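Local coordinates for protein putative oxidoreductase (Salmonella enterica subsp. enterica serovar Typhimurium, PDB 3NX4) that binds NADP and probably uses NADPH to reduce the carbon-carbon double bond of acryloyl-CoA, as a medium-chain dehydrogenase/reductase, at residues Leu20-Leu25 with Arg101-Gly106; Gly128-Leu133 with Gln263-Val268; Glu181-Tyr186 with Gln314-Thr319. All blocks are in the same frame, centred on the assembly; numbering follows the deposited sequence.

How the contacts relate
Contact 1 lies in the GroES-like part of the chain, and its centre is about 27 Å from that of contact 2 and about 35 Å from that of contact 3. Contacts 2 and 3 are nearer each other, their centres about 21 Å and their nearest atoms about 5 Å apart. Contact 1 closes first; then the segments alternate as 128-133, 181-186, 263-268 and 314-319, so that contacts 2 and 3 cross along the chain. Strands 101-104 and 318-322 share one mixed sheet, whereas contact 2 joins helix 118-140 to the end of strand 261-264 of the Rossmann sheet. Contact 2 holds the nicotinamide of NADP, contact 3 lies by its adenosine 2'-phosphate end, and contact 1 lies away from it.

Contact 1: Leu20-Leu25 with Arg101-Gly106; sequences LEESQL and RARVKG
The side chain of Leu-25 tucks under the guanidinium of Arg-103, with its CB 3.9 Å from the plane of that group and offset toward its rim. Its branched end continues toward strand 101-104, where CD1 meets CB of Arg-101 at 4.0 Å and CD2 approaches the backbone O of Arg-101. With CG anti to the carbonyl carbon and chi2 near 180°, both methyls face the strand. Arg-103 reaches back over the loop with CG anti to its backbone N and a bend at chi3 (-51°). NH2 then comes 3.3 Å from the carbonyl O of Glu-22, at too poor an angle for a hydrogen bond; that oxygen instead accepts a hydrogen bond from the backbone N of Leu-25 within the short 3-10 turn 22-24. Glu-22 stretches out beside the turn and crosses Arg-101 at about a right angle. Its OE1 forms a long salt bridge of 3.8 Å with Arg-101 NE, the carboxylate and guanidinium planes lying 73° apart. One water bridges the pair, donating to Glu-22 OE1 at 2.6 Å and accepting from Arg-101 NE at 2.7 Å, in the plane of the guanidinium. Strand 101-104 pairs antiparallel with strand 30-39, so the contact lays the loop between strands 13-19 and 30-39 against the sheet of the GroES-like domain. Trp-95 also packs on Leu-25, and Asp-33 gives Arg-101 a second, weak ionic partner. Leucine under one guanidinium and against the base of the other arginine supplies the apolar contact; two short bonds to water complete the polar link across a long ion pair.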
loop_
_atom_site.group_PDB
_atom_site.type_symbol
_atom_site.label_atom_id
_atom_site.label_comp_id
_atom_site.label_asym_id
_atom_site.label_seq_id
_atom_site.Cartn_x
_atom_site.Cartn_y
_atom_site.Cartn_z
ATOM N N LEU A 20 -1.211 -40.159 21.601
ATOM C CA LEU A 20 -2.061 -39.546 22.599
ATOM C C LEU A 20 -3.489 -39.973 22.395
ATOM O O LEU A 20 -3.834 -40.532 21.359
ATOM C CB LEU A 20 -1.944 -38.024 22.584
ATOM C CG LEU A 20 -2.280 -37.299 21.292
ATOM C CD1 LEU A 20 -2.453 -35.832 21.569
ATOM C CD2 LEU A 20 -1.177 -37.531 20.300
ATOM N N GLU A 21 -4.310 -39.758 23.411
ATOM C CA GLU A 21 -5.723 -40.063 23.304
ATOM C C GLU A 21 -6.468 -38.922 22.631
ATOM O O GLU A 21 -6.199 -37.758 22.878
ATOM C CB GLU A 21 -6.333 -40.387 24.663
ATOM C CG GLU A 21 -6.102 -41.817 25.101
ATOM C CD GLU A 21 -6.752 -42.829 24.182
ATOM O OE1 GLU A 21 -7.232 -42.444 23.094
ATOM O OE2 GLU A 21 -6.780 -44.020 24.546
ATOM N N GLU A 22 -7.445 -39.285 21.823
ATOM C CA GLU A 22 -8.224 -38.340 21.055
ATOM C C GLU A 22 -8.912 -37.366 21.991
ATOM O O GLU A 22 -9.122 -36.209 21.655
ATOM C CB GLU A 22 -9.251 -39.092 20.213
ATOM C CG GLU A 22 -10.083 -38.223 19.319
ATOM C CD GLU A 22 -10.916 -39.021 18.354
ATOM O OE1 GLU A 22 -10.584 -40.192 18.109
ATOM O OE2 GLU A 22 -11.900 -38.478 17.834
ATOM N N SER A 23 -9.281 -37.855 23.167
ATOM C CA SER A 23 -9.988 -37.052 24.165
ATOM C C SER A 23 -9.143 -35.893 24.701
ATOM O O SER A 23 -9.641 -35.054 25.446
ATOM C CB SER A 23 -10.473 -37.935 25.321
ATOM O OG SER A 23 -9.390 -38.620 25.926
ATOM N N GLN A 24 -7.869 -35.855 24.321
ATOM C CA GLN A 24 -6.971 -34.776 24.731
ATOM C C GLN A 24 -7.062 -33.562 23.805
ATOM O O GLN A 24 -6.578 -32.478 24.137
ATOM C CB GLN A 24 -5.522 -35.263 24.766
ATOM C CG GLN A 24 -5.256 -36.414 25.710
ATOM C CD GLN A 24 -3.787 -36.794 25.727
ATOM O OE1 GLN A 24 -3.425 -37.937 25.452
ATOM N NE2 GLN A 24 -2.931 -35.828 26.042
ATOM N N LEU A 25 -7.668 -33.751 22.637
ATOM C CA LEU A 25 -7.818 -32.663 21.679
ATOM C C LEU A 25 -8.655 -31.532 22.271
ATOM O O LEU A 25 -9.515 -31.776 23.120
ATOM C CB LEU A 25 -8.496 -33.166 20.408
ATOM C CG LEU A 25 -7.789 -34.197 19.536
ATOM C CD1 LEU A 25 -8.704 -34.589 18.389
ATOM C CD2 LEU A 25 -6.475 -33.643 19.019
ATOM N N ARG A 101 -5.732 -36.641 13.972
ATOM C CA ARG A 101 -7.068 -36.070 14.161
ATOM C C ARG A 101 -6.974 -34.620 14.596
ATOM O O ARG A 101 -6.011 -34.221 15.250
ATOM C CB ARG A 101 -7.851 -36.842 15.232
ATOM C CG ARG A 101 -7.622 -38.336 15.229
ATOM C CD ARG A 101 -8.795 -39.073 14.629
ATOM N NE ARG A 101 -8.704 -40.510 14.866
ATOM C CZ ARG A 101 -8.252 -41.392 13.978
ATOM N NH1 ARG A 101 -7.846 -40.989 12.780
ATOM N NH2 ARG A 101 -8.213 -42.682 14.290
ATOM N N ALA A 102 -7.996 -33.840 14.257
ATOM C CA ALA A 102 -8.087 -32.454 14.695
ATOM C C ALA A 102 -9.524 -32.178 15.088
ATOM O O ALA A 102 -10.446 -32.817 14.574
ATOM C CB ALA A 102 -7.637 -31.488 13.585
ATOM N N ARG A 103 -9.711 -31.250 16.019
ATOM C CA ARG A 103 -11.051 -30.833 16.419
ATOM C C ARG A 103 -11.112 -29.316 16.407
ATOM O O ARG A 103 -10.311 -28.656 17.069
ATOM C CB ARG A 103 -11.406 -31.377 17.805
ATOM C CG ARG A 103 -12.882 -31.208 18.149
ATOM C CD ARG A 103 -13.215 -31.748 19.557
ATOM N NE ARG A 103 -12.709 -33.097 19.737
ATOM C CZ ARG A 103 -12.558 -33.689 20.918
ATOM N NH1 ARG A 103 -12.875 -33.039 22.029
ATOM N NH2 ARG A 103 -12.084 -34.925 20.986
ATOM N N VAL A 104 -12.059 -28.769 15.648
ATOM C CA VAL A 104 -12.077 -27.343 15.352
ATOM C C VAL A 104 -13.489 -26.802 15.225
ATOM O O VAL A 104 -14.462 -27.555 15.202
ATOM C CB VAL A 104 -11.352 -27.032 14.018
ATOM C CG1 VAL A 104 -9.884 -27.425 14.096
ATOM C CG2 VAL A 104 -12.043 -27.741 12.854
ATOM N N LYS A 105 -13.591 -25.480 15.129
ATOM C CA LYS A 105 -14.873 -24.829 14.929
ATOM C C LYS A 105 -15.261 -24.955 13.471
ATOM O O LYS A 105 -14.419 -24.816 12.593
ATOM C CB LYS A 105 -14.766 -23.348 15.258
ATOM C CG LYS A 105 -14.365 -23.026 16.678
ATOM C CD LYS A 105 -14.442 -21.519 16.891
ATOM C CE LYS A 105 -13.932 -21.110 18.263
ATOM N NZ LYS A 105 -13.898 -19.624 18.413
ATOM N N GLY A 106 -16.542 -25.180 13.209
ATOM C CA GLY A 106 -17.029 -25.201 11.843
ATOM C C GLY A 106 -16.652 -23.968 11.035
ATOM O O GLY A 106 -16.411 -24.068 9.834
HETATM O O HOH W 1 -8.732 -41.783 17.243
#

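Contact 2: Gly128-Leu133 with Gln263-Val268; sequences GFTAML and QGVDSV. With NAP (NADP nicotinamide-adenine-dinucleotide phosphate), chain C.
The carboxamide of the NADP nicotinamide is gripped by the segment that follows strand 261-264. Its O7N takes two hydrogen bonds from Ser-267, a nearly straight one from the backbone N at 2.7 Å (N-H...O 170°) and another from OG at 2.9 Å. Its N7N donates to the carbonyl O of Val-265 at 2.8 Å, a more bent bond. Three bonds at the two ends of the amide fix its rotation. From the helix, Thr-130 sets OG1 3.1 Å from C4N, the carbon that exchanges hydride in nicotinamide cofactors, and packs CG2 near the same atom. OG1 is itself held by Thr-126 O, one turn back along helix 118-140, and lies 3.2 Å from CB of Ser-267. Strand 261-264 is sixth in the Rossmann order 3-2-1-4-5-6, at one edge of the parallel sheet within this chain, and the segment carries its end over the helix to the nicotinamide. Behind the polar layer, Leu-133 CB meets Val-265 CG1 at 3.7 Å, while its CD1 reaches the backbone at Asp-266 and Ser-267. Phe-129 turns the edge of its ring toward Ser-267, CD2 lying 3.9 Å from CB; Leu-133 CG lies over the rim of one face, and Trp-279 stacks with the Phe-129 ring. Asp-266 points away from the helix: its OD1 accepts from Val-268 N in an Asx turn, and OD2 hydrogen-bonds Met-269 N and OH of Tyr-233 of the second subunit. Farther out, Gln-263 joins an antiparallel ladder with that subunit, carrying the sheet across the interface.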
loop_
_atom_site.group_PDB
_atom_site.type_symbol
_atom_site.label_atom_id
_atom_site.label_comp_id
_atom_site.label_asym_id
_atom_site.label_seq_id
_atom_site.Cartn_x
_atom_site.Cartn_y
_atom_site.Cartn_z
ATOM N N GLY A 128 0.200 -21.563 -0.893
ATOM C CA GLY A 128 -0.477 -21.382 -2.165
ATOM C C GLY A 128 -1.739 -20.531 -2.053
ATOM O O GLY A 128 -2.044 -19.734 -2.938
ATOM N N PHE A 129 -2.479 -20.707 -0.965
ATOM C CA PHE A 129 -3.652 -19.881 -0.698
ATOM C C PHE A 129 -3.230 -18.409 -0.612
ATOM O O PHE A 129 -3.850 -17.534 -1.212
ATOM C CB PHE A 129 -4.311 -20.369 0.601
ATOM C CG PHE A 129 -5.436 -19.504 1.097
ATOM C CD1 PHE A 129 -6.714 -19.605 0.546
ATOM C CD2 PHE A 129 -5.239 -18.643 2.169
ATOM C CE1 PHE A 129 -7.760 -18.820 1.020
ATOM C CE2 PHE A 129 -6.291 -17.863 2.665
ATOM C CZ PHE A 129 -7.548 -17.946 2.082
ATOM N N THR A 130 -2.140 -18.154 0.103
ATOM C CA THR A 130 -1.533 -16.829 0.170
ATOM C C THR A 130 -1.086 -16.280 -1.208
ATOM O O THR A 130 -1.300 -15.107 -1.519
ATOM C CB THR A 130 -0.331 -16.854 1.130
ATOM O OG1 THR A 130 -0.774 -17.285 2.422
ATOM C CG2 THR A 130 0.296 -15.461 1.256
ATOM N N ALA A 131 -0.443 -17.105 -2.020
ATOM C CA ALA A 131 -0.034 -16.653 -3.351
ATOM C C ALA A 131 -1.264 -16.207 -4.128
ATOM O O ALA A 131 -1.228 -15.201 -4.858
ATOM C CB ALA A 131 0.668 -17.757 -4.102
HETATM N N MSE A 132 -2.354 -16.967 -3.973
HETATM C CA MSE A 132 -3.586 -16.644 -4.675
HETATM C C MSE A 132 -4.139 -15.295 -4.190
HETATM O O MSE A 132 -4.554 -14.459 -4.994
HETATM C CB MSE A 132 -4.627 -17.753 -4.504
HETATM C CG MSE A 132 -5.839 -17.582 -5.406
HETATM SE SE MSE A 132 -5.441 -17.864 -7.319
HETATM C CE MSE A 132 -5.887 -16.176 -7.893
ATOM N N LEU A 133 -4.161 -15.086 -2.876
ATOM C CA LEU A 133 -4.572 -13.785 -2.350
ATOM C C LEU A 133 -3.701 -12.644 -2.902
ATOM O O LEU A 133 -4.209 -11.541 -3.124
ATOM C CB LEU A 133 -4.557 -13.778 -0.826
ATOM C CG LEU A 133 -5.568 -14.723 -0.170
ATOM C CD1 LEU A 133 -5.305 -14.799 1.325
ATOM C CD2 LEU A 133 -7.012 -14.281 -0.451
ATOM N N GLN A 263 0.019 -3.357 -0.832
ATOM C CA GLN A 263 -1.085 -4.088 -0.229
ATOM C C GLN A 263 -0.568 -5.237 0.634
ATOM O O GLN A 263 0.037 -6.190 0.129
ATOM C CB GLN A 263 -2.002 -4.659 -1.304
ATOM C CG GLN A 263 -3.136 -5.519 -0.715
ATOM C CD GLN A 263 -4.112 -4.691 0.127
ATOM O OE1 GLN A 263 -4.759 -3.778 -0.380
ATOM N NE2 GLN A 263 -4.197 -4.998 1.417
ATOM N N GLY A 264 -0.793 -5.144 1.936
ATOM C CA GLY A 264 -0.449 -6.243 2.819
ATOM C C GLY A 264 -1.440 -7.376 2.612
ATOM O O GLY A 264 -2.628 -7.142 2.362
ATOM N N VAL A 265 -0.960 -8.606 2.720
ATOM C CA VAL A 265 -1.816 -9.774 2.556
ATOM C C VAL A 265 -1.680 -10.684 3.764
ATOM O O VAL A 265 -0.589 -11.182 4.042
ATOM C CB VAL A 265 -1.424 -10.569 1.300
ATOM C CG1 VAL A 265 -2.157 -11.903 1.250
ATOM C CG2 VAL A 265 -1.697 -9.750 0.052
ATOM N N ASP A 266 -2.779 -10.876 4.490
ATOM C CA ASP A 266 -2.829 -11.827 5.603
ATOM C C ASP A 266 -3.683 -13.022 5.205
ATOM O O ASP A 266 -4.791 -12.849 4.705
ATOM C CB ASP A 266 -3.462 -11.178 6.842
ATOM C CG ASP A 266 -3.892 -12.213 7.884
ATOM O OD1 ASP A 266 -3.009 -12.922 8.398
ATOM O OD2 ASP A 266 -5.103 -12.324 8.189
ATOM N N SER A 267 -3.188 -14.229 5.441
ATOM C CA SER A 267 -3.946 -15.436 5.115
ATOM C C SER A 267 -4.708 -15.974 6.323
ATOM O O SER A 267 -5.641 -16.763 6.179
ATOM C CB SER A 267 -3.005 -16.533 4.629
ATOM O OG SER A 267 -2.190 -16.980 5.698
ATOM N N VAL A 268 -4.296 -15.560 7.513
ATOM C CA VAL A 268 -4.788 -16.177 8.735
ATOM C C VAL A 268 -6.278 -15.958 8.952
ATOM O O VAL A 268 -7.018 -16.905 9.239
ATOM C CB VAL A 268 -4.049 -15.637 9.962
ATOM C CG1 VAL A 268 -4.616 -16.257 11.236
ATOM C CG2 VAL A 268 -2.553 -15.897 9.834
HETATM P PA NAP C . 9.685 -20.459 2.048
HETATM O O1A NAP C . 9.196 -21.631 1.304
HETATM O O2A NAP C . 10.743 -20.677 3.047
HETATM O O5B NAP C . 10.101 -19.298 1.031
HETATM C C5B NAP C . 10.872 -18.229 1.501
HETATM C C4B NAP C . 11.863 -17.929 0.386
HETATM O O4B NAP C . 12.530 -16.734 0.686
HETATM C C3B NAP C . 12.939 -19.009 0.253
HETATM O O3B NAP C . 12.556 -19.982 -0.700
HETATM C C2B NAP C . 14.143 -18.227 -0.234
HETATM O O2B NAP C . 14.060 -18.167 -1.638
HETATM C C1B NAP C . 13.894 -16.826 0.299
HETATM N N9A NAP C . 14.708 -16.538 1.489
HETATM C C8A NAP C . 14.895 -17.340 2.588
HETATM N N7A NAP C . 15.692 -16.674 3.459
HETATM C C5A NAP C . 15.996 -15.467 2.940
HETATM C C6A NAP C . 16.767 -14.408 3.402
HETATM N N6A NAP C . 17.381 -14.468 4.577
HETATM N N1A NAP C . 16.890 -13.282 2.627
HETATM C C2A NAP C . 16.261 -13.206 1.402
HETATM N N3A NAP C . 15.503 -14.262 0.942
HETATM C C4A NAP C . 15.378 -15.371 1.701
HETATM O O3 NAP C . 8.450 -19.774 2.835
HETATM P PN NAP C . 6.902 -19.691 2.432
HETATM O O1N NAP C . 6.128 -20.735 3.142
HETATM O O2N NAP C . 6.850 -19.628 0.953
HETATM O O5D NAP C . 6.570 -18.247 3.065
HETATM C C5D NAP C . 7.228 -17.116 2.545
HETATM C C4D NAP C . 7.064 -15.947 3.503
HETATM O O4D NAP C . 5.700 -15.601 3.544
HETATM C C3D NAP C . 7.455 -16.320 4.923
HETATM O O3D NAP C . 8.060 -15.205 5.541
HETATM C C2D NAP C . 6.138 -16.623 5.600
HETATM O O2D NAP C . 6.185 -16.332 6.975
HETATM C C1D NAP C . 5.226 -15.656 4.872
HETATM N N1N NAP C . 3.813 -16.055 4.858
HETATM C C2N NAP C . 2.909 -15.220 5.451
HETATM C C3N NAP C . 1.549 -15.519 5.457
HETATM C C7N NAP C . 0.599 -14.366 5.635
HETATM O O7N NAP C . -0.627 -14.560 6.290
HETATM N N7N NAP C . 0.955 -13.178 5.161
HETATM C C4N NAP C . 1.114 -16.693 4.842
HETATM C C5N NAP C . 2.050 -17.540 4.233
HETATM C C6N NAP C . 3.402 -17.201 4.240
HETATM P P2B NAP C . 15.401 -18.186 -2.550
HETATM O O1X NAP C . 14.965 -18.466 -3.962
HETATM O O2X NAP C . 16.079 -16.839 -2.480
HETATM O O3X NAP C . 16.302 -19.273 -2.029
#

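Contact 3: Glu181-Tyr186 with Gln314-Thr319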
loop_
_atom_site.group_PDB
_atom_site.type_symbol
_atom_site.label_atom_id
_atom_site.label_comp_id
_atom_site.label_asym_id
_atom_site.label_seq_id
_atom_site.Cartn_x
_atom_site.Cartn_y
_atom_site.Cartn_z
ATOM N N GLU A 181 21.518 -20.072 -6.947
ATOM C CA GLU A 181 21.674 -20.477 -8.332
ATOM C C GLU A 181 21.076 -21.874 -8.615
ATOM O O GLU A 181 20.693 -22.187 -9.741
ATOM C CB GLU A 181 23.159 -20.480 -8.686
ATOM C CG GLU A 181 23.426 -20.630 -10.154
ATOM C CD GLU A 181 23.204 -19.334 -10.888
ATOM O OE1 GLU A 181 23.187 -18.283 -10.214
ATOM O OE2 GLU A 181 23.042 -19.364 -12.126
ATOM N N SER A 182 20.997 -22.710 -7.594
ATOM C CA SER A 182 20.548 -24.084 -7.796
ATOM C C SER A 182 19.057 -24.194 -8.118
ATOM O O SER A 182 18.589 -25.241 -8.579
ATOM C CB SER A 182 20.885 -24.939 -6.575
ATOM O OG SER A 182 20.180 -24.501 -5.429
ATOM N N THR A 183 18.309 -23.119 -7.872
ATOM C CA THR A 183 16.862 -23.137 -8.079
ATOM C C THR A 183 16.469 -22.677 -9.482
ATOM O O THR A 183 15.291 -22.697 -9.833
ATOM C CB THR A 183 16.136 -22.167 -7.111
ATOM O OG1 THR A 183 16.500 -20.822 -7.449
ATOM C CG2 THR A 183 16.512 -22.446 -5.669
ATOM N N HIS A 184 17.434 -22.234 -10.282
ATOM C CA HIS A 184 17.074 -21.570 -11.541
ATOM C C HIS A 184 16.308 -22.446 -12.534
ATOM O O HIS A 184 15.349 -21.983 -13.154
ATOM C CB HIS A 184 18.291 -20.907 -12.200
ATOM C CG HIS A 184 18.783 -19.706 -11.454
ATOM N ND1 HIS A 184 19.552 -18.721 -12.039
ATOM C CD2 HIS A 184 18.605 -19.327 -10.165
ATOM C CE1 HIS A 184 19.828 -17.790 -11.144
ATOM N NE2 HIS A 184 19.269 -18.136 -9.997
ATOM N N GLY A 185 16.733 -23.697 -12.694
ATOM C CA GLY A 185 16.043 -24.605 -13.593
ATOM C C GLY A 185 14.619 -24.872 -13.121
ATOM O O GLY A 185 13.678 -24.943 -13.912
ATOM N N TYR A 186 14.463 -25.025 -11.814
ATOM C CA TYR A 186 13.162 -25.276 -11.228
ATOM C C TYR A 186 12.246 -24.069 -11.489
ATOM O O TYR A 186 11.091 -24.232 -11.876
ATOM C CB TYR A 186 13.329 -25.558 -9.732
ATOM C CG TYR A 186 12.057 -25.484 -8.915
ATOM C CD1 TYR A 186 11.121 -26.517 -8.947
ATOM C CD2 TYR A 186 11.806 -24.400 -8.083
ATOM C CE1 TYR A 186 9.957 -26.455 -8.183
ATOM C CE2 TYR A 186 10.638 -24.325 -7.324
ATOM C CZ TYR A 186 9.727 -25.353 -7.377
ATOM O OH TYR A 186 8.582 -25.278 -6.612
ATOM N N GLN A 314 17.114 -24.618 2.596
ATOM C CA GLN A 314 17.656 -25.763 1.877
ATOM C C GLN A 314 16.586 -26.604 1.175
ATOM O O GLN A 314 16.841 -27.743 0.789
ATOM C CB GLN A 314 18.480 -26.651 2.818
ATOM C CG GLN A 314 19.654 -25.934 3.469
ATOM C CD GLN A 314 20.427 -26.826 4.420
ATOM O OE1 GLN A 314 20.107 -28.005 4.580
ATOM N NE2 GLN A 314 21.454 -26.269 5.056
ATOM N N VAL A 315 15.391 -26.049 1.007
ATOM C CA VAL A 315 14.357 -26.742 0.250
ATOM C C VAL A 315 13.802 -25.835 -0.832
ATOM O O VAL A 315 13.953 -24.619 -0.763
ATOM C CB VAL A 315 13.199 -27.215 1.159
ATOM C CG1 VAL A 315 13.694 -28.273 2.134
ATOM C CG2 VAL A 315 12.596 -26.045 1.895
ATOM N N GLN A 316 13.174 -26.422 -1.843
ATOM C CA GLN A 316 12.431 -25.622 -2.809
ATOM C C GLN A 316 11.018 -26.178 -2.990
ATOM O O GLN A 316 10.779 -27.363 -2.786
ATOM C CB GLN A 316 13.182 -25.532 -4.141
ATOM C CG GLN A 316 13.487 -26.858 -4.805
ATOM C CD GLN A 316 14.322 -26.675 -6.056
ATOM O OE1 GLN A 316 15.203 -25.822 -6.099
ATOM N NE2 GLN A 316 14.029 -27.454 -7.089
ATOM N N GLY A 317 10.070 -25.319 -3.345
ATOM C CA GLY A 317 8.709 -25.777 -3.545
ATOM C C GLY A 317 7.937 -25.962 -2.251
ATOM O O GLY A 317 8.148 -25.242 -1.278
ATOM N N ARG A 318 7.037 -26.941 -2.242
ATOM C CA ARG A 318 6.117 -27.136 -1.127
ATOM C C ARG A 318 6.353 -28.473 -0.419
ATOM O O ARG A 318 6.584 -29.494 -1.066
ATOM C CB ARG A 318 4.685 -27.066 -1.650
ATOM C CG ARG A 318 4.271 -25.658 -2.112
ATOM C CD ARG A 318 3.865 -24.792 -0.930
ATOM N NE ARG A 318 2.766 -25.425 -0.190
ATOM C CZ ARG A 318 2.763 -25.620 1.123
ATOM N NH1 ARG A 318 3.779 -25.199 1.861
ATOM N NH2 ARG A 318 1.733 -26.223 1.702
ATOM N N THR A 319 6.305 -28.461 0.907
ATOM C CA THR A 319 6.487 -29.688 1.675
ATOM C C THR A 319 5.133 -30.241 2.094
ATOM O O THR A 319 4.413 -29.617 2.876
ATOM C CB THR A 319 7.356 -29.461 2.927
ATOM O OG1 THR A 319 8.650 -28.994 2.533
ATOM C CG2 THR A 319 7.519 -30.761 3.714
HETATM O O HOH W 2 17.732 -26.064 -5.264
#
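Ser-182 begins the contact through a water: its OG is 2.9 Å from that water, which donates to Gln-316 OE1 at 2.7 Å. Thr-183 follows, sliding past Gln-316 in the opposite direction, so that its methyl CG2 comes 3.6 Å from Gln-316 OE1. The hydroxyl OG1 of Thr-183 is engaged elsewhere, with Arg-180 O and Ser-178 OG. Three residues on, in helix 184-190, Tyr-186 swings CG anti to its backbone N and meets Gln-316 tip to tip. The carboxamide of Gln-316 lies over one face of the phenol ring, the two planes 30° apart in a stack, with Gln-316 NE2 only 3.3 Å from Tyr-186 CG. The Gln-316 chain, extended beyond its CG after a crowded first torsion (chi1 58°), brings the amide there. At the far end of the ring, Tyr-186 OH sits 3.1 Å from CA of Gly-317, tight against a glycine whose positive phi (80°) belongs to the turn before strand 318-322. That hydroxyl hydrogen-bonds Ser-161 OG, Gly-317 pairs by backbone with Ser-156, and Val-315 O accepts a hydrogen bond from Arg-180 NH2. Ser-156, Ser-178 and Arg-180 all hydrogen-bond NADP, and the side chain of Thr-183 comes within about 4 Å of it; this is the region after the second Rossmann strand, 174-178, where such folds commonly bind the adenosine ribose, here with the 2'-phosphate of NADP close by.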